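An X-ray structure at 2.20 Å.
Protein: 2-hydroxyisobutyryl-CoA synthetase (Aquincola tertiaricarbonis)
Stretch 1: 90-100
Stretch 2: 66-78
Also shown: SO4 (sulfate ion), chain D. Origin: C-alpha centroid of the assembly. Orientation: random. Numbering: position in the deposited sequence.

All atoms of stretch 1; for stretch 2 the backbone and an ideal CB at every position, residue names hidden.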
# COMPACT_ATOMS: atom_id res chain seq x y z
N ALA A 90 9.45 -32.32 21.69
CA ALA A 90 8.74 -33.55 22.00
C ALA A 90 7.39 -33.36 22.68
O ALA A 90 6.45 -34.08 22.35
CB ALA A 90 9.63 -34.47 22.83
N ARG A 91 7.30 -32.41 23.63
CA ARG A 91 6.08 -32.19 24.42
C ARG A 91 5.10 -31.19 23.84
O ARG A 91 3.89 -31.37 23.99
CB ARG A 91 6.42 -31.81 25.88
CG ARG A 91 7.33 -32.78 26.60
CD ARG A 91 7.73 -32.23 27.96
NE ARG A 91 8.57 -33.17 28.70
CZ ARG A 91 8.11 -34.15 29.48
NH1 ARG A 91 8.95 -34.96 30.10
NH2 ARG A 91 6.80 -34.32 29.64
N VAL A 92 5.62 -30.10 23.24
CA VAL A 92 4.79 -29.03 22.69
C VAL A 92 4.22 -29.41 21.32
O VAL A 92 4.98 -29.60 20.36
CB VAL A 92 5.52 -27.65 22.69
CG1 VAL A 92 4.58 -26.52 22.25
CG2 VAL A 92 6.13 -27.34 24.05
N PRO A 93 2.87 -29.52 21.20
CA PRO A 93 2.27 -29.85 19.89
C PRO A 93 2.43 -28.69 18.91
O PRO A 93 2.35 -27.52 19.31
CB PRO A 93 0.80 -30.09 20.23
CG PRO A 93 0.55 -29.23 21.43
CD PRO A 93 1.82 -29.29 22.23
N VAL A 94 2.67 -29.01 17.63
CA VAL A 94 2.78 -27.97 16.60
C VAL A 94 1.41 -27.35 16.30
O VAL A 94 0.38 -28.02 16.36
CB VAL A 94 3.47 -28.43 15.29
CG1 VAL A 94 4.92 -28.78 15.52
CG2 VAL A 94 2.72 -29.58 14.61
N VAL A 95 1.42 -26.07 15.95
CA VAL A 95 0.22 -25.36 15.53
C VAL A 95 0.15 -25.49 14.01
O VAL A 95 1.17 -25.34 13.35
CB VAL A 95 0.26 -23.87 15.94
CG1 VAL A 95 -0.95 -23.11 15.37
CG2 VAL A 95 0.35 -23.72 17.46
N LYS A 96 -1.02 -25.81 13.48
CA LYS A 96 -1.29 -25.89 12.04
C LYS A 96 -2.10 -24.64 11.63
O LYS A 96 -2.82 -24.08 12.46
CB LYS A 96 -2.07 -27.17 11.71
CG LYS A 96 -1.25 -28.45 11.81
CD LYS A 96 -2.13 -29.69 11.67
CE LYS A 96 -1.35 -30.98 11.59
NZ LYS A 96 -2.25 -32.17 11.61
N LYS A 97 -1.99 -24.21 10.36
CA LYS A 97 -2.76 -23.07 9.83
C LYS A 97 -4.29 -23.35 9.93
O LYS A 97 -5.06 -22.44 10.24
CB LYS A 97 -2.34 -22.75 8.40
CG LYS A 97 -1.33 -21.60 8.30
CD LYS A 97 0.07 -22.07 7.92
CE LYS A 97 0.28 -22.15 6.44
NZ LYS A 97 1.05 -23.38 6.07
N THR A 98 -4.70 -24.62 9.79
CA THR A 98 -6.09 -25.05 9.95
C THR A 98 -6.57 -24.80 11.40
O THR A 98 -7.76 -24.50 11.59
CB THR A 98 -6.27 -26.53 9.56
OG1 THR A 98 -5.52 -27.34 10.46
CG2 THR A 98 -5.85 -26.83 8.13
N ASP A 99 -5.65 -24.90 12.41
CA ASP A 99 -6.00 -24.66 13.82
C ASP A 99 -6.30 -23.18 14.06
O ASP A 99 -7.21 -22.86 14.79
CB ASP A 99 -4.88 -25.15 14.78
CG ASP A 99 -4.56 -26.63 14.66
OD1 ASP A 99 -5.50 -27.43 14.42
OD2 ASP A 99 -3.38 -27.00 14.87
N LEU A 100 -5.55 -22.29 13.40
CA LEU A 100 -5.73 -20.84 13.48
C LEU A 100 -7.09 -20.41 12.91
O LEU A 100 -7.79 -19.59 13.51
CB LEU A 100 -4.58 -20.16 12.71
CG LEU A 100 -3.32 -19.75 13.48
CD1 LEU A 100 -3.21 -20.42 14.86
CD2 LEU A 100 -2.10 -19.91 12.63
N UNK A 66 -6.54 -18.80 25.54
CA UNK A 66 -7.24 -20.07 25.79
C UNK A 66 -7.01 -21.09 24.66
O UNK A 66 -7.19 -22.27 24.89
CB UNK A 66 -8.74 -19.81 25.96
N UNK A 67 -6.57 -20.63 23.47
CA UNK A 67 -6.23 -21.49 22.33
C UNK A 67 -5.07 -22.38 22.73
O UNK A 67 -5.15 -23.59 22.52
CB UNK A 67 -5.88 -20.67 21.09
N UNK A 68 -3.98 -21.77 23.27
CA UNK A 68 -2.82 -22.50 23.74
C UNK A 68 -3.12 -23.30 25.00
O UNK A 68 -2.69 -24.44 25.09
CB UNK A 68 -1.66 -21.53 24.00
N UNK A 69 -3.88 -22.73 25.95
CA UNK A 69 -4.27 -23.43 27.18
C UNK A 69 -5.02 -24.75 26.85
O UNK A 69 -4.66 -25.79 27.38
CB UNK A 69 -5.15 -22.52 28.04
N UNK A 70 -6.00 -24.69 25.90
CA UNK A 70 -6.78 -25.85 25.44
C UNK A 70 -5.95 -26.86 24.67
O UNK A 70 -6.06 -28.06 24.92
CB UNK A 70 -7.94 -25.38 24.56
N UNK A 71 -5.12 -26.38 23.72
CA UNK A 71 -4.28 -27.21 22.85
C UNK A 71 -3.24 -27.96 23.65
O UNK A 71 -3.07 -29.16 23.44
CB UNK A 71 -3.60 -26.35 21.78
N UNK A 72 -2.55 -27.25 24.56
CA UNK A 72 -1.50 -27.82 25.40
C UNK A 72 -2.04 -28.83 26.37
O UNK A 72 -1.42 -29.89 26.52
CB UNK A 72 -0.77 -26.72 26.17
N UNK A 73 -3.20 -28.55 26.99
CA UNK A 73 -3.85 -29.48 27.93
C UNK A 73 -4.20 -30.81 27.23
O UNK A 73 -3.99 -31.88 27.81
CB UNK A 73 -5.11 -28.85 28.52
N UNK A 74 -4.68 -30.72 25.97
CA UNK A 74 -5.04 -31.84 25.11
C UNK A 74 -3.82 -32.73 24.79
O UNK A 74 -3.96 -33.96 24.77
CB UNK A 74 -5.67 -31.32 23.81
N UNK A 75 -2.62 -32.12 24.59
CA UNK A 75 -1.37 -32.84 24.32
C UNK A 75 -0.58 -33.23 25.58
O UNK A 75 0.52 -33.80 25.47
CB UNK A 75 -0.48 -31.98 23.42
N UNK A 76 -1.15 -32.93 26.75
CA UNK A 76 -0.56 -33.23 28.05
C UNK A 76 0.65 -32.37 28.38
O UNK A 76 1.62 -32.87 28.95
CB UNK A 76 -0.16 -34.71 28.10
N UNK A 77 0.59 -31.08 28.05
CA UNK A 77 1.68 -30.14 28.30
C UNK A 77 1.29 -28.94 29.18
O UNK A 77 0.24 -28.32 28.99
CB UNK A 77 2.21 -29.63 26.96
N UNK A 78 2.20 -28.60 30.09
CA UNK A 78 2.16 -27.50 31.05
C UNK A 78 3.51 -26.75 30.90
O UNK A 78 4.54 -27.43 30.83
CB UNK A 78 1.94 -28.00 32.48
S SO4 D . -9.99 -22.89 19.58
O1 SO4 D . -9.74 -21.49 20.02
O2 SO4 D . -11.39 -23.05 19.16
O3 SO4 D . -9.70 -23.79 20.72
O4 SO4 D . -9.14 -23.28 18.45

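Position 66 opens the helix with nothing of stretch 1 within 5.5 Å of its ideal CB, so the contact sets no preference; the residue is Pro-66.

Position 67 directs CA-to-CB toward stretch 1, but across a gap. A long apolar or aromatic side chain could reach Val-95, Asp-99 and Leu-100. Phe-67, with chi1 t, does so: its CZ lies 4.0 Å from Val-95 CG1, at the ring edge, and 4.1 Å from Leu-100 CD1. The sulfate also meets the ring edge, its O4 3.4 Å from Phe-67 CD1.

At 68 the bond points sideways, and only a long side chain could come back to Val-95. Tyr-68 brings CE1 to 3.7 Å from Val-95 CG2.

Positions 69 and 70 are out of reach, leaving the choice open. They hold Arg-69 and Arg-70; the latter donates from NE to sulfate O3 (2.8 Å) and from NH2 to sulfate O1 (3.0 Å).

Position 71 points toward stretch 1, its ideal CB 5.1 Å from Pro-93 CG. Beyond lie the carbonyl of Val-94 and the carboxylate of Asp-99, favouring a long donor, preferably cationic. Lys-71 fits: NZ makes a weak hydrogen bond to Val-94 O (3.2 Å) and a long salt bridge to Asp-99 OD2 (3.9 Å). Asp-99 OD2 also accepts from Lys-96 N at 3.0 Å, so the carboxylate serves both stretches.

Position 72 points sideways, with Pro-93 CD 5.4 Å from the ideal CB and Val-92 beyond; a large apolar or aromatic group would suit. Trp-72 places CD1 3.8 Å from Pro-93 CD, while NE1 donates to a water (3.1 Å) that in turn donates to Pro-93 O (2.8 Å).

Positions 73 and 74 make no contact and tolerate many residues; they are Glu-73 and Glu-74.

At 75 the ideal CB sits 3.5 Å from Pro-93 CG, a close approach that a small side chain meets directly. Ala-75 packs its CB 3.6 Å from Pro-93 CG.

Position 76 has phi/psi of 70/41, and positive phi favours glycine. Gly-76 forms part of a Schellman motif, and its O accepts from a water bound to Arg-91 NH2.

Position 77 points toward stretch 1, its ideal CB 3.8 Å from Arg-91 O and 5.0 Å from Val-92 CA; a sizeable apolar group could cover Val-92. Phe-77 presents a ring face to Val-92 CG2, which stands 3.8 Å from the ring centroid, 15° off the normal, a CH-pi contact.

Position 78 is out of reach and unconstrained here; it is Gln-78.

Stretch 2 66-78: PFYRRKWEEAGFQ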
# COMPACT_ATOMS: atom_id res chain seq x y z
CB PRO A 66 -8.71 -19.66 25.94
CG PRO A 66 -8.69 -18.18 26.14
CD PRO A 66 -7.50 -17.69 25.39
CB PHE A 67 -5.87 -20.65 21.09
CG PHE A 67 -5.22 -21.44 19.97
CD1 PHE A 67 -5.98 -22.23 19.12
CD2 PHE A 67 -3.84 -21.43 19.80
CE1 PHE A 67 -5.37 -22.99 18.11
CE2 PHE A 67 -3.24 -22.19 18.80
CZ PHE A 67 -4.01 -22.96 17.96
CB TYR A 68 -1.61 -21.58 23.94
CG TYR A 68 -1.01 -21.14 22.63
CD1 TYR A 68 -0.37 -22.05 21.79
CD2 TYR A 68 -1.10 -19.82 22.21
CE1 TYR A 68 0.14 -21.66 20.56
CE2 TYR A 68 -0.56 -19.41 20.99
CZ TYR A 68 0.07 -20.33 20.17
OH TYR A 68 0.59 -19.95 18.97
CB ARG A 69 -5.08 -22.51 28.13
CG ARG A 69 -5.62 -23.19 29.39
CD ARG A 69 -4.70 -23.12 30.61
NE ARG A 69 -4.49 -21.74 31.04
CZ ARG A 69 -5.16 -21.12 32.02
NH1 ARG A 69 -6.06 -21.79 32.73
NH2 ARG A 69 -4.91 -19.85 32.30
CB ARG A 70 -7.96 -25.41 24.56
CG ARG A 70 -9.23 -25.07 25.34
CD ARG A 70 -10.38 -24.75 24.39
NE ARG A 70 -10.09 -23.61 23.52
CZ ARG A 70 -10.38 -22.35 23.82
NH1 ARG A 70 -10.99 -22.05 24.96
NH2 ARG A 70 -10.08 -21.37 22.97
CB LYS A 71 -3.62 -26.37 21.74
CG LYS A 71 -3.07 -27.22 20.61
CD LYS A 71 -2.16 -26.45 19.66
CE LYS A 71 -2.18 -27.01 18.25
NZ LYS A 71 -2.18 -28.51 18.21
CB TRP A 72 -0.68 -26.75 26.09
CG TRP A 72 0.11 -25.91 25.13
CD1 TRP A 72 0.33 -26.15 23.80
CD2 TRP A 72 0.75 -24.66 25.42
NE1 TRP A 72 1.10 -25.16 23.26
CE2 TRP A 72 1.35 -24.22 24.23
CE3 TRP A 72 0.87 -23.88 26.58
CZ2 TRP A 72 2.10 -23.03 24.17
CZ3 TRP A 72 1.57 -22.68 26.50
CH2 TRP A 72 2.18 -22.28 25.32
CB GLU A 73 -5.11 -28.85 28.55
CG GLU A 73 -4.85 -27.87 29.69
CD GLU A 73 -6.05 -27.07 30.17
OE1 GLU A 73 -5.91 -26.31 31.16
OE2 GLU A 73 -7.14 -27.20 29.56
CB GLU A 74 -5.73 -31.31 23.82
CG GLU A 74 -6.21 -32.36 22.82
CD GLU A 74 -7.12 -33.45 23.36
OE1 GLU A 74 -8.32 -33.17 23.59
OE2 GLU A 74 -6.63 -34.59 23.56
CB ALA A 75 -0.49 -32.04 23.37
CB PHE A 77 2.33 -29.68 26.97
CG PHE A 77 3.41 -28.65 27.15
CD1 PHE A 77 4.65 -29.00 27.67
CD2 PHE A 77 3.17 -27.30 26.86
CE1 PHE A 77 5.64 -28.03 27.88
CE2 PHE A 77 4.15 -26.34 27.07
CZ PHE A 77 5.38 -26.70 27.59
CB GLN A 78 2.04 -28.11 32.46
CG GLN A 78 1.89 -27.11 33.57
CD GLN A 78 1.31 -27.77 34.76
OE1 GLN A 78 0.17 -28.24 34.74
NE2 GLN A 78 2.07 -27.80 35.84
O HOH W 1 2.00 -24.97 20.32
O HOH W 2 4.44 -32.89 28.49
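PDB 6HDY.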